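Local coordinates for SusD/RagB family nutrient-binding outer membrane lipoprotein (Bacteroides vulgatus, PDB 4F7A) that probably binds mucin O-glycans at the cell surface as a SusD-type outer-membrane lipoprotein with a TPR-like helical fold, at residues 276-281 against 371-376; 282-287 against 317-322; 359-364 against 378-383; 404-409 against 420-425. One frame throughout, in Å; residues are numbered along the deposited sequence. Where two conformers were deposited one is given.

Overall arrangement
Three of these contacts set loop or turn residues against a helix or its end, whereas contact 2 joins two loops. Contacts 1, 3 and 4 lie close together, with centres about 12 Å (1 to 3) and 10 Å (3 to 4) apart. Contact 2 is about 14 Å from contact 1 and 24 Å from the others. Along the chain it is nested inside contact 1, contacts 1 and 3 alternate, and contact 4 comes last. Helix 279-282 runs from contact 1 into contact 2, with Ile281 O bonded to Thr322. Tyr379 OH bonds weakly to Asp276, and Tyr360 OH to Pro408. Together they join loops to helices 356-371 and 416-431 on one flank of the TPR-like SusD fold.

Contact 1. Residues 276-281 against 371-376; sequences DPRISI and WGAGDA
OD1 of Asp276 is gripped twice by Arg278, the residue whose aliphatic CG lies 4.0 Å from Ala373 CB across the contact. Arg278 N reaches the anti lone pair of OD1 in a capping bond, while NE comes to the syn lone pair, 2.9 Å from OD1 and almost exactly in the guanidinium plane. NH2 completes a side-on salt bridge, 2.8 Å from Asp276 OD2. A bend at chi3 (-71°) turns NE back toward this carboxylate, and NH1 and NH2 have further partners in Ser367 and Gln426. An alanine here would keep the backbone capping bond but would probably leave the Asp276 carboxylate without its charged mate and open a gap beside Ala373.

The apolar half centres on Ile281. Its CD1 sits 3.8 Å from Ala373 CB and 3.4 Å from Trp371 O, and its CG2 approaches CE3 of the Trp371 indole at 3.9 Å, the two side chains crossing obliquely. Pro277 CG adds a looser contact to Ala373 CB. The capped type I turn and the first helical residues after it thus pack on the C-terminal end of helix 356-371 and the residues that follow, where Gly372, with positive phi, closes a Schellman motif.

Contact 2. Residues 282-287 against 317-322; sequences YYNPAT and FINTQT
Tyr283 and Ile318 face each other in a single antiparallel beta bridge, at a non-hydrogen-bonded position with CA atoms 4.3 Å apart. The flanking residues supply both bonds. Asn319 N donates to Tyr282 O, 3.0 Å away and nearly straight at 172°, although the donor stands above the carbonyl plane. Asn284 N donates to Phe317 O over 2.9 Å, nearly along the C=O axis. Beyond the bridge, Asn319 OD1 accepts from Gln321 N, two residues on, in an Asx turn, and from Thr322 N, three residues on, in an Asx motif. Its ND2 bonds to Ser280 O.

Three waters add further links. The Asn284 and Asn319 side chains cross at about a right angle, their amide planes 53° apart, and do not bond directly to each other. One water accepts from Asn284 ND2, at 2.9 Å, and from Thr320 N; a second donates to Asn284 OD1 and, weakly, to Asn319 OD1. A third joins the two backbones further along, past the bond from Asn284 to Phe317, giving a hydrogen to Pro285 O at 2.8 Å and taking one from Phe317 N.

Both tyrosine hydroxyls find partners elsewhere: Tyr282 OH bonds with Ile429 O, and Tyr283 OH with Trp432 NE1, so the bridge is tied to the region at the end of helix 416-431. Phe317 O has a further neighbour besides Asn284 N: it lies at the edge of the Tyr283 ring, near its plane and 3.8 Å from CD1.

Contact 3. Residues 359-364 against 378-383; sequences CYEAGV and LYLTSK
Leu380 reaches across to helix 356-371 and touches three of its side chains. At its base, CB lies 4.1 Å from Glu361 OE2. CG then stands anti to the carbonyl carbon (chi1 -75°), and from this branch point the two methyls part. CD1 packs on the aliphatic part of Glu361, 3.8 Å from its CB and close to CG as well. CD2 touches both Tyr360 CE2, at 3.7 Å, and Val364 CG2, at 3.9 Å, which lie close together. Val364 CG2 itself also lies over a face of the Tyr360 ring, toward the rim. The other Val364 methyl, CG1, meets Tyr379 CD2 at 3.8 Å, the side chains crossing at about a right angle. One water finishes the contact on the polar side, donating to Glu361 OE2 and to Leu380 O; the same OE2 forms a salt bridge with Lys357.

The rings lead onward: Tyr360 OH bonds with Pro408 O, and Tyr379 OH with Gln426 NE2. Leu380 thus packs on the part of helix 356-371 whose Tyr360 and Val364 also lean on helix 416-431, while Val364 and Ala362 touch helix 334-346.

Contact 4. Residues 404-409 against 420-425; sequences ITTTPN and LEKIIT
The carboxylate of Glu421 carries Thr406 CG2 over one face, 3.9 Å from CD, with Ile404 CG2 coming in beside OE2 at 4.0 Å. A water donates to OE2 and accepts from Thr405 N, joining the carboxylate to the loop backbone. Two peptide carbonyls, of Thr407 and Asn409, also take part; Lys422 NZ stands above the plane of each, 44° out of it in both cases.

Lys422 extends away from helix 416-431 as far as CE, then bends at chi4 (-75°) to bring NZ among these oxygens. NZ donates to Thr407 O at 2.7 Å, to Asn409 O at 2.8 Å and to Thr406 OG1 at 2.9 Å, and a water that also takes the N-H of Thr407 accepts from it at 3.0 Å. Asp412 O adds a weak bond, so three hydrogens must be shared among these acceptors. This buried ammonium is ringed by oxygens, which would be expected to favour its charged form. A methionine in its place would probably leave the carbonyls of Thr407 and Asn409 without their shared donor and let the loop shift.

Further bonds link the loop to its surroundings. Thr406 OG1 bonds with Glu418 OE2, and Thr407 OG1 accepts from Asn409 N in an ST turn, with Asp412 OD2 as another partner. The segment 404-409 lies against helix 416-431 and reaches helix 265-273 through Ile404, while Leu420, Ile423 and Ile424 turn the helix's other contacts toward helices 334-346 and 435-445.

Contact 1. Residues 276-281 against 371-376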
loop_
_atom_site.group_PDB
_atom_site.type_symbol
_atom_site.label_atom_id
_atom_site.label_comp_id
_atom_site.label_asym_id
_atom_site.label_seq_id
_atom_site.Cartn_x
_atom_site.Cartn_y
_atom_site.Cartn_z
ATOM N N ASP A 276 -16.323 6.973 13.854
ATOM C CA ASP A 276 -15.505 5.771 13.863
ATOM C C ASP A 276 -14.603 5.796 15.092
ATOM O O ASP A 276 -13.857 6.753 15.293
ATOM C CB ASP A 276 -14.696 5.711 12.572
ATOM C CG ASP A 276 -14.109 4.370 12.302
ATOM O OD1 ASP A 276 -13.399 3.827 13.192
ATOM O OD2 ASP A 276 -14.329 3.865 11.170
ATOM N N PRO A 277 -14.641 4.722 15.903
ATOM C CA PRO A 277 -13.800 4.723 17.107
ATOM C C PRO A 277 -12.312 4.642 16.824
ATOM O O PRO A 277 -11.508 4.808 17.753
ATOM C CB PRO A 277 -14.248 3.481 17.869
ATOM C CG PRO A 277 -14.839 2.612 16.879
ATOM C CD PRO A 277 -15.399 3.474 15.760
ATOM N N ARG A 278 -11.920 4.381 15.571
ATOM C CA ARG A 278 -10.503 4.422 15.240
ATOM C C ARG A 278 -9.981 5.870 15.078
ATOM O O ARG A 278 -8.759 6.085 15.022
ATOM C CB ARG A 278 -10.223 3.613 13.978
ATOM C CG ARG A 278 -10.414 2.112 14.143
ATOM C CD ARG A 278 -10.561 1.391 12.807
ATOM N NE ARG A 278 -11.829 1.665 12.124
ATOM C CZ ARG A 278 -12.287 0.947 11.087
ATOM N NH1 ARG A 278 -11.598 -0.088 10.611
ATOM N NH2 ARG A 278 -13.440 1.260 10.520
ATOM N N ILE A 279 -10.884 6.849 14.987
ATOM C CA ILE A 279 -10.479 8.222 14.682
ATOM C C ILE A 279 -9.405 8.750 15.674
ATOM O O ILE A 279 -8.411 9.341 15.255
ATOM C CB ILE A 279 -11.709 9.172 14.565
ATOM C CG1 ILE A 279 -11.309 10.482 13.867
ATOM C CG2 ILE A 279 -12.356 9.435 15.916
ATOM C CD1 ILE A 279 -12.501 11.382 13.436
ATOM N N SER A 280 -9.590 8.515 16.969
ATOM C CA SER A 280 -8.683 9.078 17.989
ATOM C C SER A 280 -7.452 8.189 18.175
ATOM O O SER A 280 -6.480 8.584 18.801
ATOM C CB SER A 280 -9.381 9.258 19.345
ATOM O OG SER A 280 -9.703 8.026 19.967
ATOM N N ILE A 281 -7.515 6.978 17.624
ATOM C CA ILE A 281 -6.365 6.066 17.595
ATOM C C ILE A 281 -5.398 6.454 16.478
ATOM O O ILE A 281 -4.176 6.524 16.673
ATOM C CB ILE A 281 -6.806 4.604 17.424
ATOM C CG1 ILE A 281 -7.718 4.180 18.584
ATOM C CG2 ILE A 281 -5.557 3.668 17.352
ATOM C CD1 ILE A 281 -8.413 2.762 18.355
ATOM N N TRP A 371 -6.496 -2.516 16.378
ATOM C CA TRP A 371 -6.224 -1.184 16.918
ATOM C C TRP A 371 -6.696 -0.999 18.345
ATOM O O TRP A 371 -6.431 0.027 18.939
ATOM C CB TRP A 371 -6.858 -0.116 16.009
ATOM C CG TRP A 371 -6.207 -0.054 14.675
ATOM C CD1 TRP A 371 -6.717 -0.486 13.486
ATOM C CD2 TRP A 371 -4.888 0.419 14.395
ATOM N NE1 TRP A 371 -5.804 -0.305 12.487
ATOM C CE2 TRP A 371 -4.670 0.250 13.012
ATOM C CE3 TRP A 371 -3.863 0.955 15.179
ATOM C CZ2 TRP A 371 -3.480 0.629 12.386
ATOM C CZ3 TRP A 371 -2.673 1.330 14.549
ATOM C CH2 TRP A 371 -2.504 1.162 13.160
ATOM N N GLY A 372 -7.392 -1.981 18.900
ATOM C CA GLY A 372 -7.937 -1.880 20.268
ATOM C C GLY A 372 -9.186 -1.002 20.330
ATOM O O GLY A 372 -9.468 -0.375 21.358
ATOM N N ALA A 373 -9.943 -0.966 19.243
ATOM C CA ALA A 373 -11.110 -0.077 19.143
ATOM C C ALA A 373 -12.390 -0.719 19.665
ATOM O O ALA A 373 -13.460 -0.094 19.660
ATOM C CB ALA A 373 -11.289 0.391 17.688
ATOM N N GLY A 374 -12.284 -1.962 20.127
ATOM C CA GLY A 374 -13.422 -2.657 20.720
ATOM C C GLY A 374 -14.194 -3.484 19.703
ATOM O O GLY A 374 -13.641 -3.977 18.698
ATOM N N ASP A 375 -15.476 -3.667 19.995
ATOM C CA ASP A 375 -16.355 -4.503 19.190
ATOM C C ASP A 375 -17.038 -3.643 18.104
ATOM O O ASP A 375 -17.414 -2.488 18.341
ATOM C CB ASP A 375 -17.403 -5.175 20.091
ATOM C CG ASP A 375 -18.295 -6.129 19.335
ATOM O OD1 ASP A 375 -17.895 -7.307 19.149
ATOM O OD2 ASP A 375 -19.417 -5.697 18.931
ATOM N N ALA A 376 -17.193 -4.211 16.913
ATOM C CA ALA A 376 -17.726 -3.453 15.750
ATOM C C ALA A 376 -19.227 -3.691 15.480
ATOM O O ALA A 376 -19.773 -3.174 14.507
ATOM C CB ALA A 376 -16.905 -3.792 14.488
#

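Contact 2. Residues 282-287 against 317-322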
loop_
_atom_site.group_PDB
_atom_site.type_symbol
_atom_site.label_atom_id
_atom_site.label_comp_id
_atom_site.label_asym_id
_atom_site.label_seq_id
_atom_site.Cartn_x
_atom_site.Cartn_y
_atom_site.Cartn_z
ATOM N N TYR A 282 -5.964 6.771 15.325
ATOM C CA TYR A 282 -5.175 7.206 14.184
ATOM C C TYR A 282 -4.630 8.644 14.304
ATOM O O TYR A 282 -3.485 8.895 13.936
ATOM C CB TYR A 282 -6.016 7.128 12.920
ATOM C CG TYR A 282 -6.378 5.740 12.376
ATOM C CD1 TYR A 282 -6.272 4.583 13.143
ATOM C CD2 TYR A 282 -6.935 5.618 11.104
ATOM C CE1 TYR A 282 -6.618 3.337 12.632
ATOM C CE2 TYR A 282 -7.313 4.386 10.602
ATOM C CZ TYR A 282 -7.129 3.239 11.358
ATOM O OH TYR A 282 -7.491 2.010 10.858
ATOM N N TYR A 283 -5.473 9.566 14.752
ATOM C CA TYR A 283 -5.160 10.993 14.752
ATOM C C TYR A 283 -5.523 11.646 16.085
ATOM O O TYR A 283 -6.164 11.040 16.952
ATOM C CB TYR A 283 -5.894 11.705 13.614
ATOM C CG TYR A 283 -5.530 11.176 12.229
ATOM C CD1 TYR A 283 -4.410 11.639 11.555
ATOM C CD2 TYR A 283 -6.314 10.221 11.608
ATOM C CE1 TYR A 283 -4.067 11.127 10.292
ATOM C CE2 TYR A 283 -6.000 9.736 10.331
ATOM C CZ TYR A 283 -4.888 10.189 9.684
ATOM O OH TYR A 283 -4.593 9.701 8.422
ATOM N N ASN A 284 -5.101 12.894 16.228
ATOM C CA ASN A 284 -5.429 13.730 17.384
ATOM C C ASN A 284 -6.360 14.852 16.927
ATOM O O ASN A 284 -6.314 15.252 15.757
ATOM C CB ASN A 284 -4.165 14.370 17.961
ATOM C CG ASN A 284 -3.231 13.367 18.653
ATOM O OD1 ASN A 284 -3.636 12.260 18.998
ATOM N ND2 ASN A 284 -1.966 13.765 18.845
ATOM N N PRO A 285 -7.179 15.394 17.846
ATOM C CA PRO A 285 -7.967 16.556 17.481
ATOM C C PRO A 285 -7.103 17.724 17.040
ATOM O O PRO A 285 -5.952 17.851 17.460
ATOM C CB PRO A 285 -8.705 16.912 18.777
ATOM C CG PRO A 285 -8.704 15.642 19.595
ATOM C CD PRO A 285 -7.431 14.945 19.230
ATOM N N ALA A 286 -7.671 18.578 16.200
ATOM C CA ALA A 286 -7.017 19.792 15.757
ATOM C C ALA A 286 -6.628 20.699 16.932
ATOM O O ALA A 286 -7.280 20.662 17.992
ATOM C CB ALA A 286 -7.963 20.556 14.801
ATOM N N THR A 287 -5.580 21.497 16.743
ATOM C CA THR A 287 -5.209 22.531 17.723
ATOM C C THR A 287 -5.702 23.941 17.320
ATOM O O THR A 287 -5.458 24.933 18.040
ATOM C CB THR A 287 -3.688 22.563 17.953
ATOM O OG1 THR A 287 -3.023 22.655 16.695
ATOM C CG2 THR A 287 -3.205 21.285 18.728
ATOM N N PHE A 317 -3.237 16.179 13.609
ATOM C CA PHE A 317 -1.964 15.538 13.405
ATOM C C PHE A 317 -2.130 14.067 13.697
ATOM O O PHE A 317 -3.050 13.682 14.406
ATOM C CB PHE A 317 -0.916 16.145 14.365
ATOM C CG PHE A 317 0.504 15.930 13.917
ATOM C CD1 PHE A 317 0.986 16.600 12.824
ATOM C CD2 PHE A 317 1.352 15.059 14.592
ATOM C CE1 PHE A 317 2.294 16.415 12.381
ATOM C CE2 PHE A 317 2.670 14.883 14.161
ATOM C CZ PHE A 317 3.134 15.560 13.055
ATOM N N ILE A 318 -1.224 13.254 13.164
ATOM C CA ILE A 318 -1.156 11.854 13.498
ATOM C C ILE A 318 -1.012 11.670 15.002
ATOM O O ILE A 318 -0.434 12.505 15.696
ATOM C CB ILE A 318 0.005 11.134 12.756
ATOM C CG1 ILE A 318 -0.277 9.642 12.621
ATOM C CG2 ILE A 318 1.384 11.410 13.442
ATOM C CD1 ILE A 318 0.734 8.893 11.697
ATOM N N ASN A 319 -1.584 10.588 15.502
ATOM C CA ASN A 319 -1.403 10.177 16.898
ATOM C C ASN A 319 -0.034 9.513 17.104
ATOM O O ASN A 319 0.207 8.376 16.651
ATOM C CB ASN A 319 -2.525 9.214 17.306
ATOM C CG ASN A 319 -2.496 8.868 18.783
ATOM O OD1 ASN A 319 -1.426 8.857 19.383
ATOM N ND2 ASN A 319 -3.684 8.550 19.374
ATOM N N THR A 320 0.852 10.219 17.789
ATOM C CA THR A 320 2.240 9.786 17.947
ATOM C C THR A 320 2.450 8.880 19.167
ATOM O O THR A 320 3.583 8.518 19.463
ATOM C CB THR A 320 3.217 10.993 17.981
ATOM O OG1 THR A 320 2.799 11.945 18.976
ATOM C CG2 THR A 320 3.246 11.670 16.600
ATOM N N GLN A 321 1.380 8.547 19.889
ATOM C CA GLN A 321 1.406 7.436 20.848
ATOM C C GLN A 321 1.137 6.148 20.093
ATOM O O GLN A 321 1.694 5.110 20.406
ATOM C CB GLN A 321 0.360 7.598 21.968
ATOM C CG GLN A 321 0.720 8.645 23.013
ATOM C CD GLN A 321 -0.380 8.846 24.051
ATOM O OE1 GLN A 321 -1.534 8.459 23.843
ATOM N NE2 GLN A 321 -0.021 9.455 25.175
ATOM N N THR A 322 0.272 6.220 19.082
ATOM C CA THR A 322 -0.045 5.060 18.247
ATOM C C THR A 322 1.100 4.703 17.296
ATOM O O THR A 322 1.486 3.528 17.176
ATOM C CB THR A 322 -1.304 5.328 17.439
ATOM O OG1 THR A 322 -2.361 5.611 18.354
ATOM C CG2 THR A 322 -1.689 4.121 16.562
HETATM O O HOH W 1 -0.263 11.809 20.175
HETATM O O HOH W 2 -2.214 11.037 21.351
HETATM O O HOH W 3 -3.411 17.664 16.220
#

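Contact 3. Residues 359-364 against 378-383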
loop_
_atom_site.group_PDB
_atom_site.type_symbol
_atom_site.label_atom_id
_atom_site.label_comp_id
_atom_site.label_asym_id
_atom_site.label_seq_id
_atom_site.Cartn_x
_atom_site.Cartn_y
_atom_site.Cartn_z
ATOM N N CYS A 359 -17.711 -11.814 5.201
ATOM C CA CYS A 359 -16.311 -11.401 5.096
ATOM C C CYS A 359 -16.112 -9.906 5.412
ATOM O O CYS A 359 -15.150 -9.532 6.080
ATOM C CB CYS A 359 -15.758 -11.732 3.733
ATOM S SG CYS A 359 -15.664 -13.550 3.425
ATOM N N TYR A 360 -17.018 -9.069 4.912
ATOM C CA TYR A 360 -17.000 -7.637 5.192
ATOM C C TYR A 360 -17.069 -7.383 6.674
ATOM O O TYR A 360 -16.275 -6.623 7.205
ATOM C CB TYR A 360 -18.184 -6.950 4.522
ATOM C CG TYR A 360 -18.392 -5.501 4.854
ATOM C CD1 TYR A 360 -17.657 -4.505 4.227
ATOM C CD2 TYR A 360 -19.334 -5.116 5.803
ATOM C CE1 TYR A 360 -17.862 -3.154 4.543
ATOM C CE2 TYR A 360 -19.535 -3.780 6.133
ATOM C CZ TYR A 360 -18.811 -2.802 5.493
ATOM O OH TYR A 360 -19.067 -1.485 5.785
ATOM N N GLU A 361 -18.039 -7.993 7.337
ATOM C CA GLU A 361 -18.184 -7.783 8.785
ATOM C C GLU A 361 -16.976 -8.339 9.572
ATOM O O GLU A 361 -16.531 -7.724 10.543
ATOM C CB GLU A 361 -19.509 -8.342 9.268
ATOM C CG GLU A 361 -20.657 -7.594 8.615
ATOM C CD GLU A 361 -21.977 -7.755 9.315
ATOM O OE1 GLU A 361 -22.178 -8.778 9.977
ATOM O OE2 GLU A 361 -22.820 -6.846 9.183
ATOM N N ALA A 362 -16.412 -9.457 9.117
ATOM C CA ALA A 362 -15.204 -9.993 9.747
ATOM C C ALA A 362 -14.036 -9.034 9.565
ATOM O O ALA A 362 -13.229 -8.854 10.478
ATOM C CB ALA A 362 -14.864 -11.373 9.212
ATOM N N GLY A 363 -13.945 -8.399 8.402
ATOM C CA GLY A 363 -12.878 -7.434 8.162
ATOM C C GLY A 363 -12.931 -6.228 9.092
ATOM O O GLY A 363 -11.912 -5.790 9.611
ATOM N N VAL A 364 -14.118 -5.670 9.274
ATOM C CA VAL A 364 -14.276 -4.502 10.132
ATOM C C VAL A 364 -13.963 -4.892 11.593
ATOM O O VAL A 364 -13.247 -4.180 12.289
ATOM C CB VAL A 364 -15.675 -3.863 10.009
ATOM C CG1 VAL A 364 -15.855 -2.679 11.027
ATOM C CG2 VAL A 364 -15.908 -3.385 8.552
ATOM N N LEU A 378 -22.128 -2.659 16.749
ATOM C CA LEU A 378 -22.999 -1.477 16.698
ATOM C C LEU A 378 -22.620 -0.620 15.477
ATOM O O LEU A 378 -23.476 -0.185 14.726
ATOM C CB LEU A 378 -22.869 -0.675 17.985
ATOM C CG LEU A 378 -23.946 0.411 18.168
ATOM C CD1 LEU A 378 -25.348 -0.174 17.993
ATOM C CD2 LEU A 378 -23.804 1.070 19.508
ATOM N N TYR A 379 -21.325 -0.450 15.242
ATOM C CA TYR A 379 -20.848 0.305 14.084
ATOM C C TYR A 379 -21.347 -0.294 12.775
ATOM O O TYR A 379 -21.731 0.440 11.858
ATOM C CB TYR A 379 -19.327 0.328 14.111
ATOM C CG TYR A 379 -18.614 0.982 12.961
ATOM C CD1 TYR A 379 -18.276 2.321 13.012
ATOM C CD2 TYR A 379 -18.164 0.237 11.886
ATOM C CE1 TYR A 379 -17.574 2.927 11.993
ATOM C CE2 TYR A 379 -17.441 0.836 10.854
ATOM C CZ TYR A 379 -17.152 2.179 10.902
ATOM O OH TYR A 379 -16.423 2.792 9.886
ATOM N N LEU A 380 -21.367 -1.626 12.705
ATOM C CA LEU A 380 -21.817 -2.338 11.504
ATOM C C LEU A 380 -23.328 -2.221 11.237
ATOM O O LEU A 380 -23.777 -2.591 10.156
ATOM C CB LEU A 380 -21.395 -3.821 11.589
ATOM C CG LEU A 380 -19.913 -4.033 11.328
ATOM C CD1 LEU A 380 -19.535 -5.494 11.719
ATOM C CD2 LEU A 380 -19.567 -3.679 9.854
ATOM N N THR A 381 -24.092 -1.689 12.196
ATOM C CA THR A 381 -25.503 -1.373 11.991
ATOM C C THR A 381 -25.737 0.106 11.734
ATOM O O THR A 381 -26.874 0.516 11.529
ATOM C CB THR A 381 -26.363 -1.715 13.249
ATOM O OG1 THR A 381 -26.056 -0.798 14.316
ATOM C CG2 THR A 381 -26.129 -3.098 13.703
ATOM N N SER A 382 -24.692 0.920 11.741
ATOM C CA SER A 382 -24.909 2.352 11.826
ATOM C C SER A 382 -25.209 2.995 10.467
ATOM O O SER A 382 -24.925 2.450 9.415
ATOM C CB SER A 382 -23.740 3.038 12.529
ATOM O OG SER A 382 -22.580 2.962 11.746
ATOM N N LYS A 383 -25.798 4.179 10.519
ATOM C CA LYS A 383 -26.267 4.885 9.330
ATOM C C LYS A 383 -25.494 6.204 9.129
ATOM O O LYS A 383 -25.937 7.086 8.397
ATOM C CB LYS A 383 -27.772 5.162 9.478
HETATM O O HOH W 4 -22.870 -4.361 8.181
#

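Contact 4. Residues 404-409 against 420-425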
loop_
_atom_site.group_PDB
_atom_site.type_symbol
_atom_site.label_atom_id
_atom_site.label_comp_id
_atom_site.label_asym_id
_atom_site.label_seq_id
_atom_site.Cartn_x
_atom_site.Cartn_y
_atom_site.Cartn_z
ATOM N N ILE A 404 -18.496 10.828 -0.541
ATOM C CA ILE A 404 -18.883 9.486 -0.080
ATOM C C ILE A 404 -20.200 9.593 0.682
ATOM O O ILE A 404 -20.295 10.355 1.640
ATOM C CB ILE A 404 -17.797 8.869 0.813
ATOM C CG1 ILE A 404 -16.425 8.865 0.098
ATOM C CG2 ILE A 404 -18.213 7.456 1.200
ATOM C CD1 ILE A 404 -15.148 8.692 1.011
ATOM N N THR A 405 -21.213 8.862 0.224
ATOM C CA THR A 405 -22.506 8.842 0.865
ATOM C C THR A 405 -22.877 7.465 1.466
ATOM O O THR A 405 -23.877 7.348 2.170
ATOM C CB THR A 405 -23.604 9.279 -0.114
ATOM O OG1 THR A 405 -23.609 8.382 -1.239
ATOM C CG2 THR A 405 -23.346 10.741 -0.571
ATOM N N THR A 406 -22.062 6.445 1.240
ATOM C CA THR A 406 -22.407 5.111 1.724
ATOM C C THR A 406 -22.117 4.989 3.217
ATOM O O THR A 406 -21.175 5.578 3.708
ATOM C CB THR A 406 -21.718 4.005 0.882
ATOM O OG1 THR A 406 -22.390 2.774 1.115
ATOM C CG2 THR A 406 -20.224 3.884 1.198
ATOM N N THR A 407 -22.930 4.210 3.920
ATOM C CA THR A 407 -22.817 4.009 5.381
ATOM C C THR A 407 -21.936 2.792 5.681
ATOM O O THR A 407 -21.579 2.032 4.757
ATOM C CB THR A 407 -24.194 3.739 5.983
ATOM O OG1 THR A 407 -24.697 2.507 5.457
ATOM C CG2 THR A 407 -25.206 4.882 5.653
ATOM N N PRO A 408 -21.622 2.559 6.963
ATOM C CA PRO A 408 -20.917 1.317 7.257
ATOM C C PRO A 408 -21.774 0.061 7.201
ATOM O O PRO A 408 -21.238 -1.031 7.218
ATOM C CB PRO A 408 -20.426 1.546 8.687
ATOM C CG PRO A 408 -20.398 3.078 8.832
ATOM C CD PRO A 408 -21.680 3.419 8.163
ATOM N N ASN A 409 -23.090 0.218 7.169
ATOM C CA ASN A 409 -23.988 -0.938 7.195
ATOM C C ASN A 409 -24.073 -1.613 5.819
ATOM O O ASN A 409 -24.511 -1.020 4.814
ATOM C CB ASN A 409 -25.353 -0.506 7.681
ATOM C CG ASN A 409 -26.265 -1.670 7.959
ATOM O OD1 ASN A 409 -25.985 -2.812 7.565
ATOM N ND2 ASN A 409 -27.366 -1.394 8.651
ATOM N N LEU A 420 -19.365 -3.149 -3.203
ATOM C CA LEU A 420 -17.939 -3.079 -3.433
ATOM C C LEU A 420 -17.373 -1.785 -2.818
ATOM O O LEU A 420 -16.338 -1.805 -2.189
ATOM C CB LEU A 420 -17.597 -3.148 -4.909
ATOM C CG LEU A 420 -16.118 -3.097 -5.258
ATOM C CD1 LEU A 420 -15.332 -4.234 -4.592
ATOM C CD2 LEU A 420 -15.916 -3.125 -6.830
ATOM N N GLU A 421 -18.076 -0.678 -2.988
ATOM C CA GLU A 421 -17.634 0.584 -2.402
ATOM C C GLU A 421 -17.456 0.481 -0.895
ATOM O O GLU A 421 -16.453 0.952 -0.367
ATOM C CB GLU A 421 -18.587 1.719 -2.749
ATOM C CG GLU A 421 -18.144 3.055 -2.174
ATOM C CD GLU A 421 -19.091 4.229 -2.537
ATOM O OE1 GLU A 421 -20.165 3.996 -3.169
ATOM O OE2 GLU A 421 -18.759 5.377 -2.151
ATOM N N LYS A 422 -18.403 -0.155 -0.211
ATOM C CA LYS A 422 -18.299 -0.360 1.248
ATOM C C LYS A 422 -17.068 -1.195 1.583
ATOM O O LYS A 422 -16.288 -0.851 2.464
ATOM C CB LYS A 422 -19.569 -1.016 1.805
ATOM C CG LYS A 422 -20.835 -0.120 1.711
ATOM C CD LYS A 422 -22.052 -0.884 2.191
ATOM C CE LYS A 422 -23.324 -0.090 2.070
ATOM N NZ LYS A 422 -23.488 0.980 3.108
ATOM N N ILE A 423 -16.885 -2.283 0.850
ATOM C CA ILE A 423 -15.751 -3.181 1.072
ATOM C C ILE A 423 -14.445 -2.424 0.917
ATOM O O ILE A 423 -13.597 -2.471 1.796
ATOM C CB ILE A 423 -15.800 -4.394 0.102
ATOM C CG1 ILE A 423 -16.943 -5.329 0.479
ATOM C CG2 ILE A 423 -14.437 -5.163 0.086
ATOM C CD1 ILE A 423 -17.295 -6.368 -0.633
ATOM N N ILE A 424 -14.301 -1.692 -0.186
ATOM C CA ILE A 424 -13.033 -0.996 -0.443
ATOM C C ILE A 424 -12.843 0.178 0.530
ATOM O O ILE A 424 -11.739 0.438 0.963
ATOM C CB ILE A 424 -12.926 -0.499 -1.902
ATOM C CG1 ILE A 424 -13.080 -1.672 -2.886
ATOM C CG2 ILE A 424 -11.606 0.208 -2.124
ATOM C CD1 ILE A 424 -12.044 -2.745 -2.771
ATOM N N THR A 425 -13.918 0.897 0.845
ATOM C CA THR A 425 -13.809 2.032 1.774
ATOM C C THR A 425 -13.373 1.548 3.155
ATOM O O THR A 425 -12.470 2.130 3.777
ATOM C CB THR A 425 -15.133 2.829 1.831
ATOM O OG1 THR A 425 -15.403 3.372 0.531
ATOM C CG2 THR A 425 -15.075 3.982 2.859
HETATM O O HOH W 5 -20.863 6.908 -1.757
HETATM O O HOH W 6 -25.271 3.286 2.261
#